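Local structure of YjbQ family protein (Aeropyrum pernix, 2P6H) at residues V8-R13 and R123-N128; L14-V19 and E59-F64; T44-A49 and I114-M119. The protein is of unknown function, a trimeric member of the YjbQ (UPF0047) family whose biochemical role has not been established. All coordinates share one frame; numbering follows the deposited sequence.

Contact 1 (V8-R13 and R123-N128). With SO4 (sulfate ion), chain E; SO4 (sulfate ion), chain C.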
loop_
_atom_site.group_PDB
_atom_site.type_symbol
_atom_site.label_atom_id
_atom_site.label_comp_id
_atom_site.label_asym_id
_atom_site.label_seq_id
_atom_site.Cartn_x
_atom_site.Cartn_y
_atom_site.Cartn_z
ATOM N N VAL A 8 -19.974 7.325 1.237
ATOM C CA VAL A 8 -20.243 6.035 0.630
ATOM C C VAL A 8 -21.032 5.233 1.643
ATOM O O VAL A 8 -20.539 4.882 2.715
ATOM C CB VAL A 8 -18.911 5.314 0.321
ATOM C CG1 VAL A 8 -19.208 3.902 -0.206
ATOM C CG2 VAL A 8 -18.108 6.073 -0.719
ATOM N N LYS A 9 -22.281 4.973 1.292
ATOM C CA LYS A 9 -23.178 4.220 2.136
ATOM C C LYS A 9 -23.038 2.744 1.824
ATOM O O LYS A 9 -23.361 2.278 0.739
ATOM C CB LYS A 9 -24.610 4.680 1.849
ATOM C CG LYS A 9 -25.595 4.224 2.929
ATOM C CD LYS A 9 -26.674 3.289 2.377
ATOM C CE LYS A 9 -27.971 3.334 3.191
ATOM N NZ LYS A 9 -28.201 2.038 3.827
ATOM N N THR A 10 -22.515 1.972 2.774
ATOM C CA THR A 10 -22.362 0.554 2.530
ATOM C C THR A 10 -23.582 -0.190 3.081
ATOM O O THR A 10 -24.259 0.266 3.993
ATOM C CB THR A 10 -21.041 0.076 3.184
ATOM O OG1 THR A 10 -21.197 0.077 4.604
ATOM C CG2 THR A 10 -19.899 1.026 2.812
ATOM N N GLU A 11 -23.879 -1.342 2.489
ATOM C CA GLU A 11 -25.088 -2.083 2.826
ATOM C C GLU A 11 -24.901 -3.389 3.589
ATOM O O GLU A 11 -25.830 -3.856 4.251
ATOM C CB GLU A 11 -25.863 -2.338 1.535
ATOM C CG GLU A 11 -25.894 -1.107 0.640
ATOM C CD GLU A 11 -25.672 -1.423 -0.830
ATOM O OE1 GLU A 11 -26.094 -2.505 -1.295
ATOM O OE2 GLU A 11 -25.071 -0.573 -1.524
ATOM N N ARG A 12 -23.710 -3.977 3.499
ATOM C CA ARG A 12 -23.366 -5.267 4.104
ATOM C C ARG A 12 -22.135 -5.176 5.019
ATOM O O ARG A 12 -21.337 -4.250 4.943
ATOM C CB ARG A 12 -23.103 -6.270 2.981
ATOM C CG ARG A 12 -24.369 -7.012 2.556
ATOM C CD ARG A 12 -24.489 -8.387 3.224
ATOM N NE ARG A 12 -23.876 -8.377 4.555
ATOM C CZ ARG A 12 -24.531 -9.019 5.541
ATOM N NH1 ARG A 12 -25.651 -9.672 5.282
ATOM N NH2 ARG A 12 -24.086 -8.922 6.796
ATOM N N ARG A 13 -21.918 -6.188 5.855
ATOM C CA ARG A 13 -20.727 -6.222 6.684
ATOM C C ARG A 13 -19.485 -6.119 5.813
ATOM O O ARG A 13 -18.603 -5.299 6.032
ATOM C CB ARG A 13 -20.709 -7.529 7.484
ATOM C CG ARG A 13 -19.604 -7.537 8.545
ATOM C CD ARG A 13 -19.493 -8.880 9.277
ATOM N NE ARG A 13 -18.784 -8.698 10.549
ATOM C CZ ARG A 13 -18.633 -9.773 11.349
ATOM N NH1 ARG A 13 -19.043 -10.966 10.955
ATOM N NH2 ARG A 13 -18.130 -9.613 12.580
ATOM N N ARG A 123 -22.532 0.883 7.012
ATOM C CA ARG A 123 -22.177 2.183 7.597
ATOM C C ARG A 123 -22.153 3.286 6.538
ATOM O O ARG A 123 -22.073 3.036 5.343
ATOM C CB ARG A 123 -20.777 2.105 8.220
ATOM C CG ARG A 123 -20.681 1.288 9.508
ATOM C CD ARG A 123 -19.296 1.446 10.146
ATOM N NE ARG A 123 -19.060 0.480 11.230
ATOM C CZ ARG A 123 -19.575 0.723 12.456
ATOM N NH1 ARG A 123 -20.321 1.788 12.703
ATOM N NH2 ARG A 123 -19.325 -0.152 13.445
ATOM N N GLU A 124 -22.236 4.519 7.018
ATOM C CA GLU A 124 -22.137 5.627 6.126
ATOM C C GLU A 124 -20.685 6.055 6.207
ATOM O O GLU A 124 -20.240 6.650 7.180
ATOM C CB GLU A 124 -23.150 6.744 6.554
ATOM C CG GLU A 124 -22.664 8.146 6.187
ATOM C CD GLU A 124 -23.648 8.765 5.224
ATOM O OE1 GLU A 124 -24.075 8.067 4.307
ATOM O OE2 GLU A 124 -24.005 9.923 5.405
ATOM N N ARG A 125 -19.953 5.676 5.169
ATOM C CA ARG A 125 -18.519 5.920 5.120
ATOM C C ARG A 125 -18.096 7.176 4.362
ATOM O O ARG A 125 -18.901 7.796 3.679
ATOM C CB ARG A 125 -17.842 4.704 4.519
ATOM C CG ARG A 125 -18.093 3.415 5.265
ATOM C CD ARG A 125 -17.565 3.447 6.704
ATOM N NE ARG A 125 -17.219 2.094 7.125
ATOM C CZ ARG A 125 -16.428 1.812 8.156
ATOM N NH1 ARG A 125 -15.910 2.799 8.890
ATOM N NH2 ARG A 125 -16.090 0.546 8.417
ATOM N N THR A 126 -16.830 7.551 4.505
ATOM C CA THR A 126 -16.270 8.748 3.863
ATOM C C THR A 126 -15.018 8.439 3.054
ATOM O O THR A 126 -14.207 7.595 3.411
ATOM C CB THR A 126 -15.904 9.763 4.937
ATOM O OG1 THR A 126 -17.087 10.143 5.642
ATOM C CG2 THR A 126 -15.293 11.010 4.287
ATOM N N VAL A 127 -14.911 9.121 1.898
ATOM C CA VAL A 127 -13.689 9.065 1.110
ATOM C C VAL A 127 -13.193 10.469 0.951
ATOM O O VAL A 127 -13.935 11.358 0.538
ATOM C CB VAL A 127 -14.007 8.526 -0.289
ATOM C CG1 VAL A 127 -12.754 8.623 -1.174
ATOM C CG2 VAL A 127 -14.457 7.087 -0.225
ATOM N N ASN A 128 -11.942 10.674 1.363
ATOM C CA ASN A 128 -11.384 11.997 1.266
ATOM C C ASN A 128 -10.506 12.089 0.014
ATOM O O ASN A 128 -9.938 11.103 -0.437
ATOM C CB ASN A 128 -10.525 12.243 2.529
ATOM C CG ASN A 128 -11.406 12.426 3.752
ATOM O OD1 ASN A 128 -11.027 12.117 4.876
ATOM N ND2 ASN A 128 -12.616 12.976 3.519
HETATM S S SO4 E . -24.397 6.378 -2.010
HETATM O O1 SO4 E . -24.315 7.217 -3.159
HETATM O O2 SO4 E . -25.322 5.300 -1.998
HETATM O O3 SO4 E . -24.723 7.272 -0.784
HETATM O O4 SO4 E . -23.108 5.803 -1.677
HETATM S S SO4 C . -13.412 3.405 11.894
HETATM O O1 SO4 C . -13.921 2.446 12.981
HETATM O O2 SO4 C . -14.168 4.656 11.827
HETATM O O3 SO4 C . -13.519 2.796 10.572
HETATM O O4 SO4 C . -12.013 3.743 12.128
#
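Backbone hydrogen bonds carry most of the pairing between the end of strand 2-9 and the start of strand 124-133. Val-8 and Arg-125 form an antiparallel hydrogen-bonded pair: Val-8 N reaches Arg-125 O at 2.7 Å, and Arg-125 N returns the bond to Val-8 O at 2.6 Å, each donor lying above the carbonyl plane. Two residues on, Thr-10 N meets Arg-123 O at 2.8 Å, nearly along the C=O axis.

A side chain completes the ladder where the strand has ended. With chi1 at 71°, Thr-10 OG1 sits between its own backbone N and carbonyl carbon, and there accepts the N-H of Arg-123 at 2.9 Å; the same hydroxyl is hydrogen-bonded to Glu-118. An alanine here would probably loosen the Arg-123 end of the pairing, since both hydroxyl bonds would be lost.

Apolar contact is modest: the Val-8 and Val-127 side chains cross obliquely, meeting CG2 to CG2 at 3.8 Å, while Thr-10 CG2 lies 3.9 Å from Arg-125 CG.

Ionic contacts form the last group. Bent at chi2, Arg-125 carries its guanidinium beneath Arg-123 CD, which covers the centre of one face, and gives NH1 to O3 of the chain C sulfate at 2.9 Å while NE pairs with Glu-118. Beside that carboxylate the guanidinium is probably kept charged, which would explain why a sulfate, probably from the crystallisation liquor, settles here.

Contact 2 (L14-V19 and E59-F64). With SO4 (sulfate ion), chain D.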
loop_
_atom_site.group_PDB
_atom_site.type_symbol
_atom_site.label_atom_id
_atom_site.label_comp_id
_atom_site.label_asym_id
_atom_site.label_seq_id
_atom_site.Cartn_x
_atom_site.Cartn_y
_atom_site.Cartn_z
ATOM N N LEU A 14 -19.405 -6.977 4.803
ATOM C CA LEU A 14 -18.253 -6.947 3.861
ATOM C C LEU A 14 -18.824 -6.619 2.513
ATOM O O LEU A 14 -19.768 -7.237 2.040
ATOM C CB LEU A 14 -17.374 -8.276 3.768
ATOM C CG LEU A 14 -16.602 -8.560 5.058
ATOM C CD1 LEU A 14 -17.480 -9.198 6.138
ATOM C CD2 LEU A 14 -15.424 -9.511 4.850
ATOM N N GLN A 15 -18.243 -5.618 1.865
ATOM C CA GLN A 15 -18.731 -5.235 0.557
ATOM C C GLN A 15 -17.707 -4.387 -0.174
ATOM O O GLN A 15 -17.026 -3.559 0.424
ATOM C CB GLN A 15 -20.063 -4.484 0.727
ATOM C CG GLN A 15 -20.546 -3.688 -0.481
ATOM C CD GLN A 15 -21.878 -2.983 -0.235
ATOM O OE1 GLN A 15 -22.139 -2.485 0.859
ATOM N NE2 GLN A 15 -22.715 -2.919 -1.267
ATOM N N VAL A 16 -17.580 -4.629 -1.471
ATOM C CA VAL A 16 -16.656 -3.869 -2.299
ATOM C C VAL A 16 -17.500 -2.995 -3.213
ATOM O O VAL A 16 -18.428 -3.495 -3.856
ATOM C CB VAL A 16 -15.777 -4.798 -3.153
ATOM C CG1 VAL A 16 -14.923 -3.972 -4.102
ATOM C CG2 VAL A 16 -14.907 -5.669 -2.263
ATOM N N LEU A 17 -17.183 -1.702 -3.252
ATOM C CA LEU A 17 -17.929 -0.751 -4.072
ATOM C C LEU A 17 -17.001 0.011 -5.013
ATOM O O LEU A 17 -15.925 0.429 -4.609
ATOM C CB LEU A 17 -18.648 0.285 -3.198
ATOM C CG LEU A 17 -19.586 -0.239 -2.112
ATOM C CD1 LEU A 17 -20.278 0.910 -1.405
ATOM C CD2 LEU A 17 -20.613 -1.138 -2.756
ATOM N N ASP A 18 -17.433 0.182 -6.263
ATOM C CA ASP A 18 -16.690 0.944 -7.273
ATOM C C ASP A 18 -17.074 2.423 -7.129
ATOM O O ASP A 18 -18.199 2.825 -7.464
ATOM C CB ASP A 18 -17.064 0.474 -8.680
ATOM C CG ASP A 18 -16.303 1.216 -9.774
ATOM O OD1 ASP A 18 -15.610 2.221 -9.489
ATOM O OD2 ASP A 18 -16.401 0.785 -10.943
ATOM N N VAL A 19 -16.144 3.236 -6.638
ATOM C CA VAL A 19 -16.418 4.672 -6.444
ATOM C C VAL A 19 -15.641 5.544 -7.440
ATOM O O VAL A 19 -15.486 6.746 -7.267
ATOM C CB VAL A 19 -16.087 5.093 -4.990
ATOM C CG1 VAL A 19 -16.953 4.305 -4.009
ATOM C CG2 VAL A 19 -14.624 4.830 -4.691
ATOM N N GLU A 59 -17.041 -10.229 -5.507
ATOM C CA GLU A 59 -17.516 -11.211 -4.537
ATOM C C GLU A 59 -16.328 -11.961 -4.024
ATOM O O GLU A 59 -16.202 -12.241 -2.840
ATOM C CB GLU A 59 -18.494 -12.230 -5.170
ATOM C CG GLU A 59 -19.940 -11.734 -5.137
ATOM C CD GLU A 59 -20.860 -12.837 -5.611
ATOM O OE1 GLU A 59 -21.275 -13.644 -4.782
ATOM O OE2 GLU A 59 -21.158 -12.883 -6.796
ATOM N N ASP A 60 -15.433 -12.316 -4.942
ATOM C CA ASP A 60 -14.247 -13.084 -4.568
ATOM C C ASP A 60 -13.363 -12.315 -3.580
ATOM O O ASP A 60 -12.747 -12.863 -2.694
ATOM C CB ASP A 60 -13.410 -13.399 -5.812
ATOM C CG ASP A 60 -14.079 -14.454 -6.703
ATOM O OD1 ASP A 60 -14.888 -15.229 -6.195
ATOM O OD2 ASP A 60 -13.736 -14.494 -7.878
ATOM N N ILE A 61 -13.284 -10.980 -3.820
ATOM C CA ILE A 61 -12.470 -10.183 -2.927
ATOM C C ILE A 61 -12.984 -10.243 -1.494
ATOM O O ILE A 61 -12.237 -10.361 -0.532
ATOM C CB ILE A 61 -12.504 -8.768 -3.465
ATOM C CG1 ILE A 61 -11.659 -8.728 -4.755
ATOM C CG2 ILE A 61 -11.893 -7.825 -2.399
ATOM C CD1 ILE A 61 -11.506 -7.371 -5.450
ATOM N N VAL A 62 -14.316 -10.167 -1.351
ATOM C CA VAL A 62 -14.856 -10.280 -0.017
ATOM C C VAL A 62 -14.578 -11.642 0.598
ATOM O O VAL A 62 -14.206 -11.764 1.758
ATOM C CB VAL A 62 -16.338 -10.135 -0.172
ATOM C CG1 VAL A 62 -17.047 -10.707 1.054
ATOM C CG2 VAL A 62 -16.703 -8.669 -0.318
ATOM N N GLU A 63 -14.763 -12.712 -0.190
ATOM C CA GLU A 63 -14.487 -14.037 0.342
ATOM C C GLU A 63 -13.003 -14.220 0.686
ATOM O O GLU A 63 -12.654 -14.862 1.670
ATOM C CB GLU A 63 -14.930 -15.088 -0.673
ATOM C CG GLU A 63 -14.606 -16.517 -0.224
ATOM C CD GLU A 63 -15.390 -16.902 1.022
ATOM O OE1 GLU A 63 -16.405 -16.251 1.325
ATOM O OE2 GLU A 63 -14.994 -17.866 1.671
ATOM N N PHE A 64 -12.131 -13.650 -0.137
ATOM C CA PHE A 64 -10.687 -13.723 0.090
ATOM C C PHE A 64 -10.363 -13.081 1.434
ATOM O O PHE A 64 -9.631 -13.603 2.253
ATOM C CB PHE A 64 -9.983 -12.987 -1.067
ATOM C CG PHE A 64 -8.480 -12.847 -0.881
ATOM C CD1 PHE A 64 -7.668 -13.972 -0.813
ATOM C CD2 PHE A 64 -7.914 -11.580 -0.867
ATOM C CE1 PHE A 64 -6.284 -13.821 -0.723
ATOM C CE2 PHE A 64 -6.527 -11.435 -0.777
ATOM C CZ PHE A 64 -5.709 -12.554 -0.708
HETATM S S SO4 D . -21.136 -10.786 5.526
HETATM O O1 SO4 D . -21.357 -11.681 4.356
HETATM O O2 SO4 D . -21.062 -9.361 5.035
HETATM O O3 SO4 D . -22.288 -10.932 6.491
HETATM O O4 SO4 D . -19.882 -11.162 6.222
#
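Strand 15-18 and helix 55-69 meet through three hydrophobic side chains and the residue that leads into the strand. The short axes of strand 15-18 and helix segment 59-64 pass 7.7 Å apart at 142°, obliquely and nearer antiparallel than parallel. Val-62 is the centre of the close-packed part, its two methyls divided between two partners. CG1, anti to the backbone N (chi1 160°), touches Leu-14 CB at 3.7 Å; the Val-62 and Val-16 side chains slide past each other in opposite directions, CG2 to CG2 at 4.0 Å. The same Val-16 methyl also meets Ile-61 CG2 at 3.7 Å, the two side chains crossing at about a right angle. Leu-115 and Met-58 also touch Val-16. Beside this core, Leu-14 N donates to O2 of the chain D sulfate at 2.9 Å, an ion probably from the crystallisation liquor and also bound by Arg-66; Leu-14 CD1 makes a close contact of 3.1 Å with its O4.

Past Val-16 the strand draws away from the helix, and Leu-17 packs instead on Val-8. The looser side lies at partly exposed Gln-15, which points away from the helix, its OE1 bonded to Glu-11 N, and at Glu-59 and Glu-63, which point away from the strand. Exposed Glu-59 makes a salt bridge to Lys-76 of the second subunit, and Asp-60 binds backbone N-H groups of Lys-76 and His-77 there. This is the helix-on-sheet packing of an alpha+beta fold, with helix 55-69 laid against the three-stranded antiparallel sheet at one outer strand, 15-18.

Contact 3 (T44-A49 and I114-M119). With SO4 (sulfate ion), chain C.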
loop_
_atom_site.group_PDB
_atom_site.type_symbol
_atom_site.label_atom_id
_atom_site.label_comp_id
_atom_site.label_asym_id
_atom_site.label_seq_id
_atom_site.Cartn_x
_atom_site.Cartn_y
_atom_site.Cartn_z
ATOM N N THR A 44 -10.442 2.890 9.982
ATOM C CA THR A 44 -9.520 1.813 10.331
ATOM C C THR A 44 -10.168 0.444 10.055
ATOM O O THR A 44 -9.511 -0.583 10.178
ATOM C CB THR A 44 -9.132 1.835 11.833
ATOM O OG1 THR A 44 -10.301 1.604 12.631
ATOM C CG2 THR A 44 -8.504 3.169 12.220
ATOM N N THR A 45 -11.455 0.436 9.701
ATOM C CA THR A 45 -12.091 -0.864 9.386
ATOM C C THR A 45 -12.723 -0.872 8.006
ATOM O O THR A 45 -13.631 -1.640 7.715
ATOM C CB THR A 45 -13.198 -1.193 10.391
ATOM O OG1 THR A 45 -14.152 -0.129 10.404
ATOM C CG2 THR A 45 -12.607 -1.342 11.795
ATOM N N ALA A 46 -12.159 -0.038 7.145
ATOM C CA ALA A 46 -12.514 -0.006 5.736
ATOM C C ALA A 46 -11.234 0.305 5.016
ATOM O O ALA A 46 -10.259 0.761 5.599
ATOM C CB ALA A 46 -13.625 1.061 5.408
ATOM N N ALA A 47 -11.186 0.032 3.718
ATOM C CA ALA A 47 -9.964 0.284 2.961
ATOM C C ALA A 47 -10.294 0.707 1.535
ATOM O O ALA A 47 -11.453 0.788 1.145
ATOM C CB ALA A 47 -9.112 -0.994 2.940
ATOM N N VAL A 48 -9.245 1.050 0.771
ATOM C CA VAL A 48 -9.432 1.336 -0.647
ATOM C C VAL A 48 -8.379 0.611 -1.439
ATOM O O VAL A 48 -7.224 0.524 -1.052
ATOM C CB VAL A 48 -9.286 2.834 -0.939
ATOM C CG1 VAL A 48 -8.039 3.385 -0.253
ATOM C CG2 VAL A 48 -9.142 3.044 -2.442
ATOM N N ALA A 49 -8.843 0.048 -2.555
ATOM C CA ALA A 49 -7.960 -0.681 -3.422
ATOM C C ALA A 49 -8.212 -0.283 -4.857
ATOM O O ALA A 49 -9.214 0.337 -5.189
ATOM C CB ALA A 49 -8.292 -2.146 -3.253
ATOM N N ILE A 114 -11.347 2.408 -8.825
ATOM C CA ILE A 114 -11.166 2.728 -7.416
ATOM C C ILE A 114 -12.233 2.027 -6.617
ATOM O O ILE A 114 -13.415 2.331 -6.708
ATOM C CB ILE A 114 -11.275 4.249 -7.186
ATOM C CG1 ILE A 114 -10.248 4.977 -8.058
ATOM C CG2 ILE A 114 -10.957 4.574 -5.714
ATOM C CD1 ILE A 114 -10.331 6.495 -8.218
ATOM N N LEU A 115 -11.820 1.072 -5.797
ATOM C CA LEU A 115 -12.776 0.292 -5.030
ATOM C C LEU A 115 -12.759 0.560 -3.531
ATOM O O LEU A 115 -11.713 0.485 -2.888
ATOM C CB LEU A 115 -12.515 -1.201 -5.258
ATOM C CG LEU A 115 -12.435 -1.612 -6.737
ATOM C CD1 LEU A 115 -12.064 -3.071 -6.861
ATOM C CD2 LEU A 115 -13.777 -1.345 -7.413
ATOM N N PHE A 116 -13.926 0.876 -2.981
ATOM C CA PHE A 116 -14.056 1.087 -1.549
ATOM C C PHE A 116 -14.289 -0.317 -0.998
ATOM O O PHE A 116 -15.163 -1.045 -1.479
ATOM C CB PHE A 116 -15.272 1.953 -1.213
ATOM C CG PHE A 116 -15.374 2.292 0.249
ATOM C CD1 PHE A 116 -15.967 1.406 1.139
ATOM C CD2 PHE A 116 -14.852 3.488 0.740
ATOM C CE1 PHE A 116 -16.042 1.699 2.498
ATOM C CE2 PHE A 116 -14.922 3.796 2.103
ATOM C CZ PHE A 116 -15.518 2.899 2.982
ATOM N N VAL A 117 -13.501 -0.699 -0.003
ATOM C CA VAL A 117 -13.648 -2.012 0.594
ATOM C C VAL A 117 -14.169 -1.904 2.010
ATOM O O VAL A 117 -13.454 -1.555 2.940
ATOM C CB VAL A 117 -12.278 -2.653 0.645
ATOM C CG1 VAL A 117 -12.386 -4.074 1.194
ATOM C CG2 VAL A 117 -11.671 -2.696 -0.745
ATOM N N GLU A 118 -15.462 -2.175 2.183
ATOM C CA GLU A 118 -16.115 -2.119 3.498
ATOM C C GLU A 118 -15.957 -3.467 4.205
ATOM O O GLU A 118 -16.227 -4.520 3.617
ATOM C CB GLU A 118 -17.609 -1.802 3.327
ATOM C CG GLU A 118 -18.446 -1.858 4.603
ATOM C CD GLU A 118 -17.992 -0.853 5.648
ATOM O OE1 GLU A 118 -17.004 -1.136 6.361
ATOM O OE2 GLU A 118 -18.613 0.225 5.751
ATOM N N MET A 119 -15.517 -3.443 5.460
ATOM C CA MET A 119 -15.345 -4.682 6.204
ATOM C C MET A 119 -16.111 -4.670 7.527
ATOM O O MET A 119 -16.106 -5.659 8.267
ATOM C CB MET A 119 -13.852 -4.957 6.424
ATOM C CG MET A 119 -13.143 -5.262 5.103
ATOM S SD MET A 119 -11.358 -5.376 5.173
ATOM C CE MET A 119 -10.901 -3.657 4.957
HETATM S S SO4 C . -13.412 3.405 11.894
HETATM O O1 SO4 C . -13.921 2.446 12.981
HETATM O O2 SO4 C . -14.168 4.656 11.827
HETATM O O3 SO4 C . -13.519 2.796 10.572
HETATM O O4 SO4 C . -12.013 3.743 12.128
#
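Four side chains give this strand pairing its character: Phe-116, Val-48, Glu-118 and Met-119. Phe-116 holds CG anti to the backbone N (chi1 -175°), which swings the ring along the sheet toward Ala-46. There CZ comes within 3.6 Å of Ala-46 CB, the methyl approaching obliquely, while Glu-118 CB lies in the ring plane at its edge. Ala-47 O stands over one ring face, offset toward the rim. Val-48 has CG1 in the crowded position between the backbone N and the carbonyl carbon (chi1 47°). CG2, anti to the backbone N, therefore lies alongside Ile-114 CG2 at 4.0 Å, the two side chains pointing the same way.

Strands 46-51 and 113-118 are antiparallel neighbours in a three-stranded sheet, with strand 15-18 on the other side of 113-118. Ala-47 with Val-117 and Ala-49 with Leu-115 are the hydrogen-bonded pairs, and Val-117 N to Ala-47 O, at 2.8 Å, is nearly straight. Between them, the non-hydrogen-bonded pair Val-48 and Phe-116 brings Val-48 CA close to Leu-115 O.

On the face of Ala-47 and Val-117, Met-119 bends at chi3 (-87°) so that CE reaches Ala-47 CB at 3.8 Å, while its backbone N makes a weak bond to Thr-45 O. Glu-118, on the other face, is bent at chi2; its OE2 is satisfied by Arg-125 from the neighbouring sheet, and OE1 accepts the N-H of Asp-120. At the loop end, Thr-44 and Thr-45 both keep OG1 in the crowded rotamer, turned to the chain C sulfate, probably from the crystallisation liquor: Thr-44 OG1 donates to O4 at 2.8 Å and Thr-45 OG1, also hydrogen-bonded to Arg-125 NH2, to O3 at 3.0 Å.

How the contacts relate
Contacts 2 and 3 share the three-stranded sheet: strand 15-18 is hydrogen-bonded along 113-118, which pairs with 46-51, and their centres lie about 9 Å apart. Contact 1 belongs to the five-stranded sheet, its centre about 9 Å from that of contact 3 and about 13 Å from that of contact 2, and Val-8 packs on Leu-17 and Val-19 between the two layers. Along the chain, contact 1 closes a loop that encloses the other two, whose segments alternate. Glu-118 and Phe-116 tie one sheet to the other at Arg-125. Contacts 1 and 3 share one sulfate, so an anion can at least be held where the sheets meet.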